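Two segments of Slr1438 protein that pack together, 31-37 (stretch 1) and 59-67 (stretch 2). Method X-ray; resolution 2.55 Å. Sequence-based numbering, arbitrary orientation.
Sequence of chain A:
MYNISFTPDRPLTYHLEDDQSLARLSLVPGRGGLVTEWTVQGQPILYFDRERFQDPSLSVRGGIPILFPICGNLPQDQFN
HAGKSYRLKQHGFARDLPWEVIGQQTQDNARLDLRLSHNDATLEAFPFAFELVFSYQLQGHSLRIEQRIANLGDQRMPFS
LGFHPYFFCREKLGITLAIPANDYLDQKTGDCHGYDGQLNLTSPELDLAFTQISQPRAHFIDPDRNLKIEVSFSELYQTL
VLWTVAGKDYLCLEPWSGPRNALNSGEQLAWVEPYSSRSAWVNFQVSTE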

ATOM      1  N   ARG A  31      -2.558  13.417  -2.878  1.00 38.12           N
ATOM      2  CA  ARG A  31      -1.302  12.888  -2.356  1.00 35.48           C
ATOM      3  C   ARG A  31      -1.147  11.404  -2.635  1.00 34.95           C
ATOM      4  O   ARG A  31      -0.853  10.630  -1.725  1.00 34.67           O
ATOM      5  CB  ARG A  31      -1.212  13.077  -0.844  1.00 35.24           C
ATOM      6  CG  ARG A  31      -1.169  14.495  -0.385  1.00 32.19           C
ATOM      7  CD  ARG A  31       0.055  15.217  -0.875  1.00 33.26           C
ATOM      8  NE  ARG A  31       0.633  15.984   0.222  1.00 36.27           N
ATOM      9  CZ  ARG A  31       1.468  15.469   1.112  1.00 39.83           C
ATOM     10  NH1 ARG A  31       1.821  14.201   1.009  1.00 37.69           N
ATOM     11  NH2 ARG A  31       1.922  16.209   2.114  1.00 38.35           N
ATOM     12  N   GLY A  32      -1.362  10.998  -3.878  1.00 19.02           N
ATOM     13  CA  GLY A  32      -1.214   9.597  -4.219  1.00 18.06           C
ATOM     14  C   GLY A  32      -2.434   8.718  -4.007  1.00 17.26           C
ATOM     15  O   GLY A  32      -2.279   7.509  -3.877  1.00 19.81           O
ATOM     16  N   GLY A  33      -3.635   9.295  -4.000  1.00 20.50           N
ATOM     17  CA  GLY A  33      -4.842   8.499  -3.789  1.00 20.61           C
ATOM     18  C   GLY A  33      -4.687   7.715  -2.499  1.00 20.19           C
ATOM     19  O   GLY A  33      -5.069   6.551  -2.393  1.00 21.72           O
ATOM     20  N   LEU A  34      -4.127   8.397  -1.509  1.00 19.46           N
ATOM     21  CA  LEU A  34      -3.809   7.839  -0.213  1.00 21.50           C
ATOM     22  C   LEU A  34      -4.859   7.831   0.890  1.00 25.36           C
ATOM     23  O   LEU A  34      -5.476   8.858   1.192  1.00 27.75           O
ATOM     24  CB  LEU A  34      -2.554   8.553   0.325  1.00 20.97           C
ATOM     25  CG  LEU A  34      -2.072   8.231   1.745  1.00 22.08           C
ATOM     26  CD1 LEU A  34      -1.528   6.801   1.781  1.00 21.19           C
ATOM     27  CD2 LEU A  34      -0.999   9.219   2.178  1.00 18.26           C
ATOM     28  N   VAL A  35      -5.040   6.651   1.487  1.00 19.65           N
ATOM     29  CA  VAL A  35      -5.916   6.452   2.643  1.00 19.43           C
ATOM     30  C   VAL A  35      -4.943   6.829   3.767  1.00 22.70           C
ATOM     31  O   VAL A  35      -3.900   6.195   3.917  1.00 22.10           O
ATOM     32  CB  VAL A  35      -6.301   4.956   2.842  1.00 18.22           C
ATOM     33  CG1 VAL A  35      -6.902   4.748   4.227  1.00 22.35           C
ATOM     34  CG2 VAL A  35      -7.286   4.528   1.794  1.00 17.85           C
ATOM     35  N   THR A  36      -5.253   7.852   4.546  1.00 21.59           N
ATOM     36  CA  THR A  36      -4.332   8.247   5.598  1.00 24.56           C
ATOM     37  C   THR A  36      -4.701   7.665   6.947  1.00 29.68           C
ATOM     38  O   THR A  36      -3.860   7.078   7.620  1.00 32.74           O
ATOM     39  CB  THR A  36      -4.285   9.757   5.731  1.00 24.39           C
ATOM     40  OG1 THR A  36      -5.609  10.240   5.990  1.00 26.82           O
ATOM     41  CG2 THR A  36      -3.781  10.384   4.451  1.00 20.63           C
ATOM     42  N   GLU A  37      -5.959   7.833   7.342  1.00 30.00           N
ATOM     43  CA  GLU A  37      -6.415   7.329   8.636  1.00 33.51           C
ATOM     44  C   GLU A  37      -7.708   6.546   8.519  1.00 34.55           C
ATOM     45  O   GLU A  37      -8.519   6.802   7.634  1.00 33.26           O
ATOM     46  CB  GLU A  37      -6.614   8.491   9.616  1.00 37.74           C
ATOM     47  CG  GLU A  37      -5.452   9.466   9.663  1.00 40.11           C
ATOM     48  CD  GLU A  37      -5.519  10.418  10.846  1.00 43.45           C
ATOM     49  OE1 GLU A  37      -6.633  10.846  11.228  1.00 50.09           O
ATOM     50  OE2 GLU A  37      -4.450  10.753  11.392  1.00 43.35           O
TER
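Stretch 2, residues 59-67: SVRGGIPIL

Stretch 2 (59-67) runs antiparallel to stretch 1 (31-37) and lies along it from Thr36 back to Gly32, burying 366 Å² between them, both sides summed. The CA atoms of Thr36 and Gly63 are 4.0 Å apart, those of Val35 and Ile64 5.4 Å, of Leu34 and Pro65 5.9 Å, and of Gly32 and Ile66 7.2 Å, so the chains are closest at Gly63 and diverge toward Ile66. Stretch 1 begins as loop, with positive phi at Gly32 and Gly33, and becomes strand from Leu34 onward; stretch 2 is loop through Pro65 and strand at Ile66 and Leu67.

Leu34 gives up the most surface, 77 Å². Its CA-to-CB bond points sideways, but with chi1 in t and chi2 in p the end of the side chain reaches the other backbone: Leu34 CD1 lies 3.4 Å from Ile64 C and 3.5 Å from Pro65 N, with the ring atom CD of Pro65 4.0 Å from the same methyl. Leu34 CD2 meets Val60 CG2 at 3.6 Å. Leu34 thus touches two separate parts of stretch 2, the Ile64-Pro65 peptide and the earlier Val60, whose CA-to-CB bond points toward stretch 1.

Ile64 follows with 59 Å². Its backbone N donates a hydrogen bond to Val35 O (2.9 Å, N-H...O angle 146°), the sole direct hydrogen bond across the stretches. Its side chain, m at chi1 and t at chi2, brings Ile64 CD1 to 3.7 Å from CG1 of Val35, which has 46 Å² covered and whose CA-to-CB bond points toward stretch 2. Beside this pair, where the backbones separate, one water fills in: its O accepts from Val35 N (2.8 Å) and donates to Ile64 O (2.9 Å) and Gly33 O (3.1 Å), linking polar backbone atoms that do not bond to each other directly.

The close approach at Gly63 depends on its lack of a side chain. Gly63 CA packs 3.1 Å from Val35 O and 3.3 Å from Thr36 O; a CB here would point toward stretch 1 and fall 2.4 Å from Val35 O, a clash. The positive phi of Gly63 (68°) also favours glycine. Thr36 turns its own CA-to-CB bond away, so its backbone faces the glycine.

At the other end, the CA-to-CB bond of Ile66 points toward stretch 1, and Ile66 CD1 lies 3.4 Å from Gly32 O and 3.7 Å from Gly33 O. Ser59, Arg61 and Leu67 make no contact with stretch 1.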

ATOM      1  N   SER A  59       8.376  11.683   2.446  1.00 41.54           N
ATOM      2  CA  SER A  59       7.623  10.494   2.088  1.00 36.24           C
ATOM      3  C   SER A  59       6.597  10.266   3.177  1.00 36.59           C
ATOM      4  O   SER A  59       6.855  10.533   4.348  1.00 39.02           O
ATOM      5  CB  SER A  59       8.542   9.281   2.006  1.00 34.66           C
ATOM      6  OG  SER A  59       9.044   8.950   3.290  1.00 37.85           O
ATOM      7  N   VAL A  60       5.431   9.775   2.794  1.00 32.46           N
ATOM      8  CA  VAL A  60       4.393   9.535   3.773  1.00 32.46           C
ATOM      9  C   VAL A  60       4.748   8.320   4.612  1.00 34.90           C
ATOM     10  O   VAL A  60       5.218   7.312   4.087  1.00 38.23           O
ATOM     11  CB  VAL A  60       3.011   9.339   3.093  1.00 29.51           C
ATOM     12  CG1 VAL A  60       3.153   8.470   1.847  1.00 31.33           C
ATOM     13  CG2 VAL A  60       2.046   8.698   4.070  1.00 33.22           C
ATOM     14  N   ARG A  61       4.542   8.451   5.922  1.00 36.01           N
ATOM     15  CA  ARG A  61       4.798   7.391   6.898  1.00 37.16           C
ATOM     16  C   ARG A  61       3.503   7.117   7.626  1.00 37.39           C
ATOM     17  O   ARG A  61       3.177   7.786   8.607  1.00 40.05           O
ATOM     18  CB  ARG A  61       5.841   7.821   7.924  1.00 40.45           C
ATOM     19  CG  ARG A  61       7.260   7.783   7.432  1.00 43.32           C
ATOM     20  CD  ARG A  61       7.913   6.429   7.663  1.00 44.86           C
ATOM     21  NE  ARG A  61       9.253   6.407   7.082  1.00 44.69           N
ATOM     22  CZ  ARG A  61       9.495   6.383   5.772  1.00 43.27           C
ATOM     23  NH1 ARG A  61       8.484   6.365   4.907  1.00 36.01           N
ATOM     24  NH2 ARG A  61      10.748   6.410   5.324  1.00 43.87           N
ATOM     25  N   GLY A  62       2.767   6.130   7.141  1.00 24.59           N
ATOM     26  CA  GLY A  62       1.508   5.786   7.760  1.00 24.04           C
ATOM     27  C   GLY A  62       0.488   5.665   6.658  1.00 20.46           C
ATOM     28  O   GLY A  62       0.821   5.863   5.497  1.00 18.09           O
ATOM     29  N   GLY A  63      -0.750   5.345   7.005  1.00 29.09           N
ATOM     30  CA  GLY A  63      -1.759   5.210   5.978  1.00 25.97           C
ATOM     31  C   GLY A  63      -1.501   4.013   5.079  1.00 23.87           C
ATOM     32  O   GLY A  63      -0.878   3.025   5.495  1.00 26.43           O
ATOM     33  N   ILE A  64      -1.966   4.103   3.836  1.00 22.67           N
ATOM     34  CA  ILE A  64      -1.803   3.012   2.896  1.00 21.33           C
ATOM     35  C   ILE A  64      -1.210   3.459   1.559  1.00 16.96           C
ATOM     36  O   ILE A  64      -1.924   3.643   0.567  1.00 17.90           O
ATOM     37  CB  ILE A  64      -3.149   2.314   2.662  1.00 20.35           C
ATOM     38  CG1 ILE A  64      -3.800   2.003   4.011  1.00 25.10           C
ATOM     39  CG2 ILE A  64      -2.930   1.009   1.906  1.00 18.61           C
ATOM     40  CD1 ILE A  64      -5.192   1.448   3.902  1.00 28.64           C
ATOM     41  N   PRO A  65       0.114   3.667   1.523  1.00 15.58           N
ATOM     42  CA  PRO A  65       0.761   4.090   0.277  1.00 16.84           C
ATOM     43  C   PRO A  65       0.648   3.035  -0.840  1.00 14.33           C
ATOM     44  O   PRO A  65       0.607   1.822  -0.589  1.00 15.46           O
ATOM     45  CB  PRO A  65       2.204   4.342   0.711  1.00 16.81           C
ATOM     46  CG  PRO A  65       2.032   4.836   2.147  1.00 16.26           C
ATOM     47  CD  PRO A  65       1.026   3.834   2.672  1.00 18.25           C
ATOM     48  N   ILE A  66       0.581   3.526  -2.072  1.00 24.22           N
ATOM     49  CA  ILE A  66       0.455   2.688  -3.256  1.00 25.04           C
ATOM     50  C   ILE A  66       1.798   2.588  -3.962  1.00 25.39           C
ATOM     51  O   ILE A  66       2.458   3.606  -4.194  1.00 27.70           O
ATOM     52  CB  ILE A  66      -0.583   3.303  -4.211  1.00 23.89           C
ATOM     53  CG1 ILE A  66      -1.933   3.372  -3.496  1.00 24.96           C
ATOM     54  CG2 ILE A  66      -0.670   2.505  -5.507  1.00 22.77           C
ATOM     55  CD1 ILE A  66      -2.977   4.151  -4.248  1.00 29.26           C
ATOM     56  N   LEU A  67       2.194   1.362  -4.309  1.00 19.93           N
ATOM     57  CA  LEU A  67       3.471   1.125  -4.993  1.00 20.40           C
ATOM     58  C   LEU A  67       3.247   0.736  -6.462  1.00 20.12           C
ATOM     59  O   LEU A  67       2.740  -0.363  -6.757  1.00 20.65           O
ATOM     60  CB  LEU A  67       4.254   0.019  -4.266  1.00 18.65           C
ATOM     61  CG  LEU A  67       4.156   0.005  -2.725  1.00 17.62           C
ATOM     62  CD1 LEU A  67       4.948  -1.175  -2.189  1.00 21.09           C
ATOM     63  CD2 LEU A  67       4.664   1.311  -2.131  1.00 20.62           C
TER
HETATM   64  O   HOH W   1      -4.624   4.451  -0.160  1.00 18.83           O